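Local atomic coordinates of ATP:cob(I)alamin adenosyltransferase, putative (Burkholderia thailandensis, PDB entry 2ZHZ), a protein that probably catalyses the transfer of the adenosyl group of ATP to reduced cobalamin, yielding adenosylcobalamin, as a homotrimeric helix-bundle enzyme of the PduO type. Residues S63-D68 and R149-R154; V39-S44 and C128-R133. All coordinates share one frame; numbering follows the deposited sequence.

Contact 1: residues S63-D68 and R149-R154. With ATP (adenosine-5'-triphosphate), chain H.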
ATOM      1  N   SER B  63      13.069  13.735  -2.016  1.00 19.01           N
ATOM      2  CA  SER B  63      14.167  12.960  -2.582  1.00 20.52           C
ATOM      3  C   SER B  63      15.141  12.582  -1.472  1.00 19.95           C
ATOM      4  O   SER B  63      15.634  11.454  -1.421  1.00 19.09           O
ATOM      5  CB  SER B  63      14.892  13.764  -3.665  1.00 23.14           C
ATOM      6  OG  SER B  63      14.039  14.001  -4.771  1.00 26.81           O
ATOM      7  N   ALA B  64      15.407  13.528  -0.577  1.00 20.28           N
ATOM      8  CA  ALA B  64      16.313  13.290   0.538  1.00 20.28           C
ATOM      9  C   ALA B  64      15.723  12.238   1.468  1.00 20.20           C
ATOM     10  O   ALA B  64      16.446  11.419   2.039  1.00 19.46           O
ATOM     11  CB  ALA B  64      16.549  14.581   1.305  1.00 20.97           C
ATOM     12  N   ILE B  65      14.405  12.273   1.621  1.00 17.61           N
ATOM     13  CA  ILE B  65      13.720  11.324   2.486  1.00 15.77           C
ATOM     14  C   ILE B  65      13.868   9.898   1.969  1.00 14.81           C
ATOM     15  O   ILE B  65      13.979   8.965   2.761  1.00 17.56           O
ATOM     16  CB  ILE B  65      12.228  11.710   2.641  1.00 16.23           C
ATOM     17  CG1 ILE B  65      12.131  12.976   3.502  1.00 16.62           C
ATOM     18  CG2 ILE B  65      11.431  10.557   3.264  1.00 15.31           C
ATOM     19  CD1 ILE B  65      10.763  13.640   3.505  1.00 17.74           C
ATOM     20  N   GLN B  66      13.879   9.722   0.650  1.00 17.36           N
ATOM     21  CA  GLN B  66      14.042   8.383   0.085  1.00 17.74           C
ATOM     22  C   GLN B  66      15.381   7.798   0.526  1.00 20.47           C
ATOM     23  O   GLN B  66      15.499   6.595   0.781  1.00 17.68           O
ATOM     24  CB  GLN B  66      13.988   8.416  -1.445  1.00 19.40           C
ATOM     25  CG  GLN B  66      12.600   8.647  -2.022  1.00 18.57           C
ATOM     26  CD  GLN B  66      12.474   8.126  -3.441  1.00 21.73           C
ATOM     27  OE1 GLN B  66      13.134   8.620  -4.361  1.00 20.74           O
ATOM     28  NE2 GLN B  66      11.627   7.111  -3.625  1.00 17.70           N
ATOM     29  N   HIS B  67      16.393   8.656   0.599  1.00 20.12           N
ATOM     30  CA  HIS B  67      17.723   8.235   1.026  1.00 22.08           C
ATOM     31  C   HIS B  67      17.672   7.846   2.499  1.00 19.20           C
ATOM     32  O   HIS B  67      18.269   6.851   2.904  1.00 18.84           O
ATOM     33  CB  HIS B  67      18.727   9.368   0.805  1.00 24.76           C
ATOM     34  CG  HIS B  67      18.947   9.700  -0.637  1.00 29.21           C
ATOM     35  ND1 HIS B  67      19.696   8.904  -1.478  1.00 34.42           N
ATOM     36  CD2 HIS B  67      18.497  10.727  -1.394  1.00 31.67           C
ATOM     37  CE1 HIS B  67      19.698   9.429  -2.690  1.00 36.71           C
ATOM     38  NE2 HIS B  67      18.977  10.536  -2.666  1.00 29.74           N
ATOM     39  N   ASP B  68      16.948   8.632   3.293  1.00 19.90           N
ATOM     40  CA  ASP B  68      16.798   8.354   4.723  1.00 17.45           C
ATOM     41  C   ASP B  68      16.128   6.997   4.912  1.00 19.12           C
ATOM     42  O   ASP B  68      16.530   6.195   5.763  1.00 18.51           O
ATOM     43  CB  ASP B  68      15.903   9.393   5.409  1.00 20.13           C
ATOM     44  CG  ASP B  68      16.534  10.769   5.504  1.00 23.40           C
ATOM     45  OD1 ASP B  68      17.737  10.922   5.202  1.00 23.05           O
ATOM     46  OD2 ASP B  68      15.805  11.702   5.901  1.00 21.91           O
ATOM     47  N   ARG B 149      11.611   4.497  14.864  1.00 18.86           N
ATOM     48  CA  ARG B 149      10.252   4.754  15.320  1.00 22.20           C
ATOM     49  C   ARG B 149       9.976   6.263  15.342  1.00 22.15           C
ATOM     50  O   ARG B 149       8.946   6.743  14.850  1.00 18.43           O
ATOM     51  CB  ARG B 149      10.130   4.166  16.726  1.00 27.08           C
ATOM     52  CG  ARG B 149       8.788   4.203  17.373  1.00 31.65           C
ATOM     53  CD  ARG B 149       8.841   3.427  18.686  1.00 31.50           C
ATOM     54  NE  ARG B 149       9.652   4.082  19.713  1.00 32.52           N
ATOM     55  CZ  ARG B 149      10.517   3.447  20.502  1.00 33.17           C
ATOM     56  NH1 ARG B 149      10.696   2.140  20.380  1.00 34.11           N
ATOM     57  NH2 ARG B 149      11.190   4.113  21.430  1.00 31.84           N
ATOM     58  N   ARG B 150      10.907   7.009  15.923  1.00 20.50           N
ATOM     59  CA  ARG B 150      10.761   8.457  16.021  1.00 20.75           C
ATOM     60  C   ARG B 150      10.804   9.113  14.653  1.00 17.31           C
ATOM     61  O   ARG B 150      10.151  10.135  14.427  1.00 19.21           O
ATOM     62  CB  ARG B 150      11.865   9.038  16.904  1.00 20.32           C
ATOM     63  CG  ARG B 150      11.885   8.469  18.310  1.00 22.67           C
ATOM     64  CD  ARG B 150      12.981   9.122  19.140  1.00 26.74           C
ATOM     65  NE  ARG B 150      12.649  10.501  19.494  1.00 28.10           N
ATOM     66  CZ  ARG B 150      13.538  11.406  19.893  1.00 27.79           C
ATOM     67  NH1 ARG B 150      14.823  11.082  19.984  1.00 24.08           N
ATOM     68  NH2 ARG B 150      13.143  12.631  20.210  1.00 27.74           N
ATOM     69  N   TYR B 151      11.566   8.520  13.737  1.00 15.61           N
ATOM     70  CA  TYR B 151      11.687   9.065  12.394  1.00 16.96           C
ATOM     71  C   TYR B 151      10.375   8.967  11.612  1.00 17.55           C
ATOM     72  O   TYR B 151       9.900   9.962  11.066  1.00 17.36           O
ATOM     73  CB  TYR B 151      12.792   8.344  11.618  1.00 16.93           C
ATOM     74  CG  TYR B 151      13.008   8.915  10.236  1.00 18.13           C
ATOM     75  CD1 TYR B 151      13.970   9.903  10.008  1.00 18.47           C
ATOM     76  CD2 TYR B 151      12.218   8.504   9.163  1.00 19.18           C
ATOM     77  CE1 TYR B 151      14.134  10.467   8.743  1.00 17.62           C
ATOM     78  CE2 TYR B 151      12.371   9.060   7.903  1.00 16.35           C
ATOM     79  CZ  TYR B 151      13.325  10.042   7.698  1.00 18.44           C
ATOM     80  OH  TYR B 151      13.440  10.615   6.458  1.00 16.77           O
ATOM     81  N   VAL B 152       9.790   7.773  11.550  1.00 16.41           N
ATOM     82  CA  VAL B 152       8.541   7.613  10.814  1.00 15.89           C
ATOM     83  C   VAL B 152       7.387   8.341  11.498  1.00 16.00           C
ATOM     84  O   VAL B 152       6.408   8.715  10.849  1.00 15.77           O
ATOM     85  CB  VAL B 152       8.182   6.119  10.606  1.00 17.96           C
ATOM     86  CG1 VAL B 152       9.167   5.488   9.632  1.00 18.67           C
ATOM     87  CG2 VAL B 152       8.196   5.380  11.930  1.00 17.48           C
ATOM     88  N   ASN B 153       7.502   8.547  12.806  1.00 17.06           N
ATOM     89  CA  ASN B 153       6.468   9.262  13.549  1.00 18.77           C
ATOM     90  C   ASN B 153       6.405  10.682  12.973  1.00 17.59           C
ATOM     91  O   ASN B 153       5.331  11.206  12.666  1.00 15.53           O
ATOM     92  CB  ASN B 153       6.830   9.322  15.040  1.00 18.32           C
ATOM     93  CG  ASN B 153       5.674   9.796  15.903  1.00 20.42           C
ATOM     94  OD1 ASN B 153       5.861  10.257  17.032  1.00 22.45           O
ATOM     95  ND2 ASN B 153       4.474   9.672  15.380  1.00 14.25           N
ATOM     96  N   ARG B 154       7.575  11.289  12.813  1.00 18.85           N
ATOM     97  CA  ARG B 154       7.672  12.635  12.271  1.00 18.34           C
ATOM     98  C   ARG B 154       7.347  12.684  10.784  1.00 16.11           C
ATOM     99  O   ARG B 154       6.725  13.631  10.315  1.00 17.27           O
ATOM    100  CB  ARG B 154       9.080  13.189  12.515  1.00 19.90           C
ATOM    101  CG  ARG B 154       9.335  13.521  13.969  1.00 18.13           C
ATOM    102  CD  ARG B 154      10.803  13.812  14.265  1.00 21.59           C
ATOM    103  NE  ARG B 154      10.948  14.204  15.663  1.00 22.67           N
ATOM    104  CZ  ARG B 154      10.647  13.418  16.691  1.00 22.38           C
ATOM    105  NH1 ARG B 154      10.198  12.187  16.482  1.00 26.61           N
ATOM    106  NH2 ARG B 154      10.751  13.873  17.931  1.00 21.81           N
TER
HETATM  107  PG  ATP H 202       2.583  12.386  17.897  1.00 21.48           P
HETATM  108  O1G ATP H 202       3.773  11.623  18.400  1.00 26.45           O
HETATM  109  O2G ATP H 202       2.528  13.793  18.414  1.00 24.06           O
HETATM  110  O3G ATP H 202       2.534  12.383  16.394  1.00 22.76           O
HETATM  111  PB  ATP H 202       0.791  10.149  18.105  1.00 18.59           P
HETATM  112  O1B ATP H 202       1.804   9.496  17.211  1.00 18.94           O
HETATM  113  O2B ATP H 202       0.433   9.450  19.394  1.00 19.58           O
HETATM  114  O3B ATP H 202       1.237  11.671  18.444  1.00 21.31           O
HETATM  115  PA  ATP H 202      -0.765  11.133  15.841  1.00 21.37           P
HETATM  116  O1A ATP H 202       0.308  10.686  14.909  1.00 21.78           O
HETATM  117  O2A ATP H 202      -0.990  12.607  16.072  1.00 22.86           O
HETATM  118  O3A ATP H 202      -0.599  10.398  17.298  1.00 20.87           O
HETATM  119  O5' ATP H 202      -2.134  10.476  15.309  1.00 22.31           O
HETATM  120  C5' ATP H 202      -3.396  10.929  15.788  1.00 21.68           C
HETATM  121  C4' ATP H 202      -4.318   9.748  16.071  1.00 24.19           C
HETATM  122  O4' ATP H 202      -4.106   8.646  15.153  1.00 21.92           O
HETATM  123  C3' ATP H 202      -4.152   9.211  17.490  1.00 27.09           C
HETATM  124  O3' ATP H 202      -5.332   9.480  18.257  1.00 39.22           O
HETATM  125  C2' ATP H 202      -3.853   7.727  17.331  1.00 26.00           C
HETATM  126  O2' ATP H 202      -4.870   6.958  17.989  1.00 27.18           O
HETATM  127  C1' ATP H 202      -3.821   7.427  15.843  1.00 22.01           C
HETATM  128  N9  ATP H 202      -2.472   6.925  15.391  1.00 18.92           N
HETATM  129  C8  ATP H 202      -1.253   7.334  15.839  1.00 18.38           C
HETATM  130  N7  ATP H 202      -0.243   6.685  15.214  1.00 17.26           N
HETATM  131  C5  ATP H 202      -0.802   5.833  14.338  1.00 16.76           C
HETATM  132  C6  ATP H 202      -0.312   4.834  13.339  1.00 15.86           C
HETATM  133  N6  ATP H 202       1.012   4.629  13.164  1.00 10.66           N
HETATM  134  N1  ATP H 202      -1.246   4.134  12.607  1.00 15.98           N
HETATM  135  C2  ATP H 202      -2.595   4.327  12.767  1.00 14.68           C
HETATM  136  N3  ATP H 202      -3.105   5.225  13.660  1.00 14.18           N
HETATM  137  C4  ATP H 202      -2.277   5.991  14.456  1.00 16.14           C
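Tyr151 leaves helix 147-169 with its CG anti to the backbone N (chi1 -177°), and this carries the phenol to the neighbouring helix 56-77, where its hydroxyl meets Asp68. Asp68 answers with a different torsion: its CG lies beside the backbone N (chi1 -69°), and with OD1 nearly eclipsing CA, OD2 is turned outward, to the phenol. The two helices belong to the five-helix bundle of the PduO-type adenosyltransferase, and here the gap between them is bridged by the long Tyr151 side chain meeting the short Asp68, for even the nearest CA atoms, those of Asp68 and Tyr151, are 9.2 Å apart. Tyr151 OH donates a short hydrogen bond of 2.7 Å to Asp68 OD2, entering on the anti lone pair, the one facing away from OD1. Carboxylate and ring stand almost perpendicular, their planes 84° apart, with OD2 at the ring edge. Beside the carboxylate, CG2 of Ile65 comes to 3.8 Å from Tyr151 OH, so the polar end of the tyrosine is partly lined by hydrocarbon. The other carboxylate oxygen of Asp68 makes a salt bridge with Arg91 of helix 86-101; this buried acid is thus held through both oxygens, which probably favours its charged form. Away from Asp68, helix 147-169 presents Asn153 to the ATP and magnesium site, while Arg154 forms salt bridges with Asp93 and with Asp14 of the second subunit. Arg154 NH1 also donates to Arg150 O at 2.9 Å, reaching that carbonyl from the face opposite the one used by Arg154 N.

Contact 2: residues V39-S44 and C128-R133. With ATP (adenosine-5'-triphosphate), chain H.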
ATOM      1  N   VAL B  39       8.662  -0.329   5.072  1.00 11.98           N
ATOM      2  CA  VAL B  39       9.499   0.848   4.843  1.00 13.35           C
ATOM      3  C   VAL B  39       9.782   0.965   3.345  1.00 13.57           C
ATOM      4  O   VAL B  39       9.755   2.060   2.781  1.00 15.65           O
ATOM      5  CB  VAL B  39      10.831   0.746   5.631  1.00 10.87           C
ATOM      6  CG1 VAL B  39      11.800   1.861   5.202  1.00 13.06           C
ATOM      7  CG2 VAL B  39      10.543   0.860   7.120  1.00 11.35           C
ATOM      8  N   ASP B  40      10.036  -0.176   2.711  1.00 13.08           N
ATOM      9  CA  ASP B  40      10.315  -0.251   1.278  1.00 14.64           C
ATOM     10  C   ASP B  40       9.058   0.182   0.506  1.00 14.52           C
ATOM     11  O   ASP B  40       9.140   0.938  -0.466  1.00 12.84           O
ATOM     12  CB  ASP B  40      10.691  -1.695   0.913  1.00 15.50           C
ATOM     13  CG  ASP B  40      11.216  -1.844  -0.512  1.00 18.83           C
ATOM     14  OD1 ASP B  40      11.273  -3.001  -0.991  1.00 18.36           O
ATOM     15  OD2 ASP B  40      11.579  -0.834  -1.153  1.00 19.09           O
ATOM     16  N   GLU B  41       7.895  -0.292   0.947  1.00 13.37           N
ATOM     17  CA  GLU B  41       6.640   0.061   0.285  1.00 13.25           C
ATOM     18  C   GLU B  41       6.403   1.567   0.399  1.00 13.32           C
ATOM     19  O   GLU B  41       5.954   2.213  -0.549  1.00 12.96           O
ATOM     20  CB  GLU B  41       5.465  -0.707   0.906  1.00 13.71           C
ATOM     21  CG  GLU B  41       4.187  -0.632   0.067  1.00 13.48           C
ATOM     22  CD  GLU B  41       3.040  -1.442   0.654  1.00 13.65           C
ATOM     23  OE1 GLU B  41       3.308  -2.418   1.381  1.00 13.70           O
ATOM     24  OE2 GLU B  41       1.871  -1.110   0.370  1.00 13.76           O
ATOM     25  N   LEU B  42       6.699   2.123   1.569  1.00 12.18           N
ATOM     26  CA  LEU B  42       6.549   3.560   1.774  1.00 13.96           C
ATOM     27  C   LEU B  42       7.478   4.312   0.829  1.00 14.17           C
ATOM     28  O   LEU B  42       7.073   5.273   0.180  1.00 14.65           O
ATOM     29  CB  LEU B  42       6.904   3.946   3.210  1.00 13.81           C
ATOM     30  CG  LEU B  42       7.108   5.448   3.459  1.00 15.19           C
ATOM     31  CD1 LEU B  42       5.816   6.214   3.163  1.00 12.45           C
ATOM     32  CD2 LEU B  42       7.537   5.672   4.904  1.00 12.74           C
ATOM     33  N   ASN B  43       8.730   3.876   0.758  1.00 15.28           N
ATOM     34  CA  ASN B  43       9.692   4.541  -0.110  1.00 16.35           C
ATOM     35  C   ASN B  43       9.227   4.499  -1.565  1.00 15.94           C
ATOM     36  O   ASN B  43       9.431   5.452  -2.323  1.00 15.66           O
ATOM     37  CB  ASN B  43      11.075   3.895   0.033  1.00 15.14           C
ATOM     38  CG  ASN B  43      12.201   4.856  -0.310  1.00 17.48           C
ATOM     39  OD1 ASN B  43      11.987   6.064  -0.409  1.00 18.81           O
ATOM     40  ND2 ASN B  43      13.407   4.325  -0.469  1.00 17.27           N
ATOM     41  N   SER B  44       8.582   3.403  -1.949  1.00 14.81           N
ATOM     42  CA  SER B  44       8.088   3.256  -3.312  1.00 11.98           C
ATOM     43  C   SER B  44       6.927   4.197  -3.601  1.00 14.13           C
ATOM     44  O   SER B  44       6.839   4.754  -4.697  1.00 14.29           O
ATOM     45  CB  SER B  44       7.676   1.805  -3.572  1.00 16.22           C
ATOM     46  OG  SER B  44       8.821   0.962  -3.530  1.00 21.43           O
ATOM     47  N   CYS B 128       3.134   5.263   5.584  1.00 12.68           N
ATOM     48  CA  CYS B 128       4.193   5.569   6.546  1.00 12.64           C
ATOM     49  C   CYS B 128       3.740   5.155   7.943  1.00 13.06           C
ATOM     50  O   CYS B 128       4.514   4.577   8.713  1.00 14.66           O
ATOM     51  CB  CYS B 128       4.520   7.066   6.537  1.00 13.87           C
ATOM     52  SG  CYS B 128       5.804   7.547   7.729  1.00 15.93           S
ATOM     53  N   ARG B 129       2.486   5.449   8.269  1.00 12.95           N
ATOM     54  CA  ARG B 129       1.946   5.101   9.582  1.00 12.16           C
ATOM     55  C   ARG B 129       1.840   3.586   9.747  1.00 15.40           C
ATOM     56  O   ARG B 129       1.937   3.067  10.863  1.00 14.22           O
ATOM     57  CB  ARG B 129       0.592   5.783   9.782  1.00 15.05           C
ATOM     58  CG  ARG B 129       0.734   7.294   9.926  1.00 14.42           C
ATOM     59  CD  ARG B 129      -0.555   8.027   9.628  1.00 18.27           C
ATOM     60  NE  ARG B 129      -1.502   7.978  10.734  1.00 16.61           N
ATOM     61  CZ  ARG B 129      -1.346   8.647  11.872  1.00 21.38           C
ATOM     62  NH1 ARG B 129      -2.259   8.554  12.823  1.00 20.96           N
ATOM     63  NH2 ARG B 129      -0.273   9.411  12.060  1.00 23.07           N
ATOM     64  N   ARG B 130       1.641   2.885   8.632  1.00 13.55           N
ATOM     65  CA  ARG B 130       1.576   1.429   8.645  1.00 13.39           C
ATOM     66  C   ARG B 130       2.991   0.919   8.972  1.00 12.65           C
ATOM     67  O   ARG B 130       3.163  -0.026   9.747  1.00 13.61           O
ATOM     68  CB  ARG B 130       1.099   0.907   7.276  1.00 11.05           C
ATOM     69  CG  ARG B 130       1.243  -0.601   7.062  1.00 14.17           C
ATOM     70  CD  ARG B 130       0.125  -1.171   6.170  1.00 15.13           C
ATOM     71  NE  ARG B 130       0.016  -0.567   4.836  1.00 14.16           N
ATOM     72  CZ  ARG B 130       0.797  -0.855   3.794  1.00 15.33           C
ATOM     73  NH1 ARG B 130       1.780  -1.740   3.906  1.00 11.38           N
ATOM     74  NH2 ARG B 130       0.566  -0.289   2.617  1.00 12.38           N
ATOM     75  N   ALA B 131       4.006   1.557   8.392  1.00 11.44           N
ATOM     76  CA  ALA B 131       5.389   1.165   8.662  1.00 12.94           C
ATOM     77  C   ALA B 131       5.721   1.428  10.128  1.00 13.35           C
ATOM     78  O   ALA B 131       6.466   0.668  10.751  1.00 14.25           O
ATOM     79  CB  ALA B 131       6.353   1.933   7.756  1.00 13.92           C
ATOM     80  N   GLU B 132       5.171   2.504  10.684  1.00 13.70           N
ATOM     81  CA  GLU B 132       5.426   2.815  12.082  1.00 13.71           C
ATOM     82  C   GLU B 132       4.891   1.694  12.966  1.00 12.78           C
ATOM     83  O   GLU B 132       5.546   1.280  13.920  1.00 13.82           O
ATOM     84  CB  GLU B 132       4.777   4.146  12.489  1.00 14.25           C
ATOM     85  CG  GLU B 132       4.979   4.470  13.967  1.00 15.24           C
ATOM     86  CD  GLU B 132       4.428   5.824  14.369  1.00 21.13           C
ATOM     87  OE1 GLU B 132       3.483   6.311  13.709  1.00 19.24           O
ATOM     88  OE2 GLU B 132       4.926   6.392  15.366  1.00 15.35           O
ATOM     89  N   ARG B 133       3.703   1.189  12.645  1.00 13.57           N
ATOM     90  CA  ARG B 133       3.121   0.108  13.437  1.00 12.19           C
ATOM     91  C   ARG B 133       3.973  -1.159  13.381  1.00 13.54           C
ATOM     92  O   ARG B 133       4.179  -1.812  14.401  1.00 14.88           O
ATOM     93  CB  ARG B 133       1.686  -0.188  12.979  1.00 13.19           C
ATOM     94  CG  ARG B 133       0.744   1.007  13.139  1.00 12.10           C
ATOM     95  CD  ARG B 133      -0.725   0.607  13.004  1.00 16.85           C
ATOM     96  NE  ARG B 133      -1.060   0.061  11.689  1.00 13.50           N
ATOM     97  CZ  ARG B 133      -1.307   0.786  10.601  1.00 15.25           C
ATOM     98  NH1 ARG B 133      -1.262   2.110  10.644  1.00 12.03           N
ATOM     99  NH2 ARG B 133      -1.619   0.177   9.463  1.00 15.27           N
TER
HETATM  100  PG  ATP H 202       2.583  12.386  17.897  1.00 21.48           P
HETATM  101  O1G ATP H 202       3.773  11.623  18.400  1.00 26.45           O
HETATM  102  O2G ATP H 202       2.528  13.793  18.414  1.00 24.06           O
HETATM  103  O3G ATP H 202       2.534  12.383  16.394  1.00 22.76           O
HETATM  104  PB  ATP H 202       0.791  10.149  18.105  1.00 18.59           P
HETATM  105  O1B ATP H 202       1.804   9.496  17.211  1.00 18.94           O
HETATM  106  O2B ATP H 202       0.433   9.450  19.394  1.00 19.58           O
HETATM  107  O3B ATP H 202       1.237  11.671  18.444  1.00 21.31           O
HETATM  108  PA  ATP H 202      -0.765  11.133  15.841  1.00 21.37           P
HETATM  109  O1A ATP H 202       0.308  10.686  14.909  1.00 21.78           O
HETATM  110  O2A ATP H 202      -0.990  12.607  16.072  1.00 22.86           O
HETATM  111  O3A ATP H 202      -0.599  10.398  17.298  1.00 20.87           O
HETATM  112  O5' ATP H 202      -2.134  10.476  15.309  1.00 22.31           O
HETATM  113  C5' ATP H 202      -3.396  10.929  15.788  1.00 21.68           C
HETATM  114  C4' ATP H 202      -4.318   9.748  16.071  1.00 24.19           C
HETATM  115  O4' ATP H 202      -4.106   8.646  15.153  1.00 21.92           O
HETATM  116  C3' ATP H 202      -4.152   9.211  17.490  1.00 27.09           C
HETATM  117  O3' ATP H 202      -5.332   9.480  18.257  1.00 39.22           O
HETATM  118  C2' ATP H 202      -3.853   7.727  17.331  1.00 26.00           C
HETATM  119  O2' ATP H 202      -4.870   6.958  17.989  1.00 27.18           O
HETATM  120  C1' ATP H 202      -3.821   7.427  15.843  1.00 22.01           C
HETATM  121  N9  ATP H 202      -2.472   6.925  15.391  1.00 18.92           N
HETATM  122  C8  ATP H 202      -1.253   7.334  15.839  1.00 18.38           C
HETATM  123  N7  ATP H 202      -0.243   6.685  15.214  1.00 17.26           N
HETATM  124  C5  ATP H 202      -0.802   5.833  14.338  1.00 16.76           C
HETATM  125  C6  ATP H 202      -0.312   4.834  13.339  1.00 15.86           C
HETATM  126  N6  ATP H 202       1.012   4.629  13.164  1.00 10.66           N
HETATM  127  N1  ATP H 202      -1.246   4.134  12.607  1.00 15.98           N
HETATM  128  C2  ATP H 202      -2.595   4.327  12.767  1.00 14.68           C
HETATM  129  N3  ATP H 202      -3.105   5.225  13.660  1.00 14.18           N
HETATM  130  C4  ATP H 202      -2.277   5.991  14.456  1.00 16.14           C
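The Arg130 guanidinium turns its edge to Glu41, NH1 and NH2 forming an end-on, two-pronged salt bridge, while the neighbouring arginines of helix 116-141 address ATP: Arg129 lays one face over C5 of the adenine, and Arg133 meets N1 edge-on and packs a face against CA of Arg130. The bonds of Arg130 are nearly straight, NH1 to Glu41 OE1 at 3.0 Å and NH2 to Glu41 OE2 at 2.7 Å. Both acceptors lie close to the guanidinium plane, yet the carboxylate is tilted 51° against it and is met from above its own plane. Glu41 reaches across on an extended chain, whereas Arg130 folds at chi2 and chi3. Beside this bridge the segments 39-44 and 128-133 run nearly antiparallel (167°), their axes 8.8 Å apart: both methyls of Leu42, CD1 and CD2, lie 3.7 Å from Cys128 CB, and Val39 CG2 rests 4.4 Å from Ala131 CB. On the ligand side, adenine N6 donates to Arg129 O at 2.9 Å and to Glu132 OE1, Arg133 NH1 donates to adenine N1 at 2.8 Å, and Arg129 NH1 and NH2 donate to O5' and the alpha-phosphate O1A. Arg130 NE pairs with Glu41 OE1 of the second subunit, as Glu41 OE1 does with Arg130 NE of the third; Asp38 of the same chain bridges to Arg130 NH1. These buried charges probably offset one another in a network joining all three subunits.

How the contacts relate
Contacts 1 and 2 lie about 10 Å apart between centres; their segments alternate along the chain, and the two contacts together join four helices of the bundle. Gln66 NE2 of contact 1 probably donates to Asn43 O of contact 2 at 3.0 Å, joining the consecutive helices 31-50 and 56-77. Across the other pair, Val152 CG2 packs 3.7 Å from Glu132 CB. Segments 128-133 and 149-154 both face the same nucleotide: 128-133 holds the adenine and, through Arg129, the alpha-phosphate, and 149-154 brings Asn153 near the phosphates and magnesium. Arg11, Thr18 and Lys28 of the second subunit help complete the ATP pocket, which therefore lies at a subunit boundary. The Tyr151 side chain stays about 11 Å from the magnesium ion.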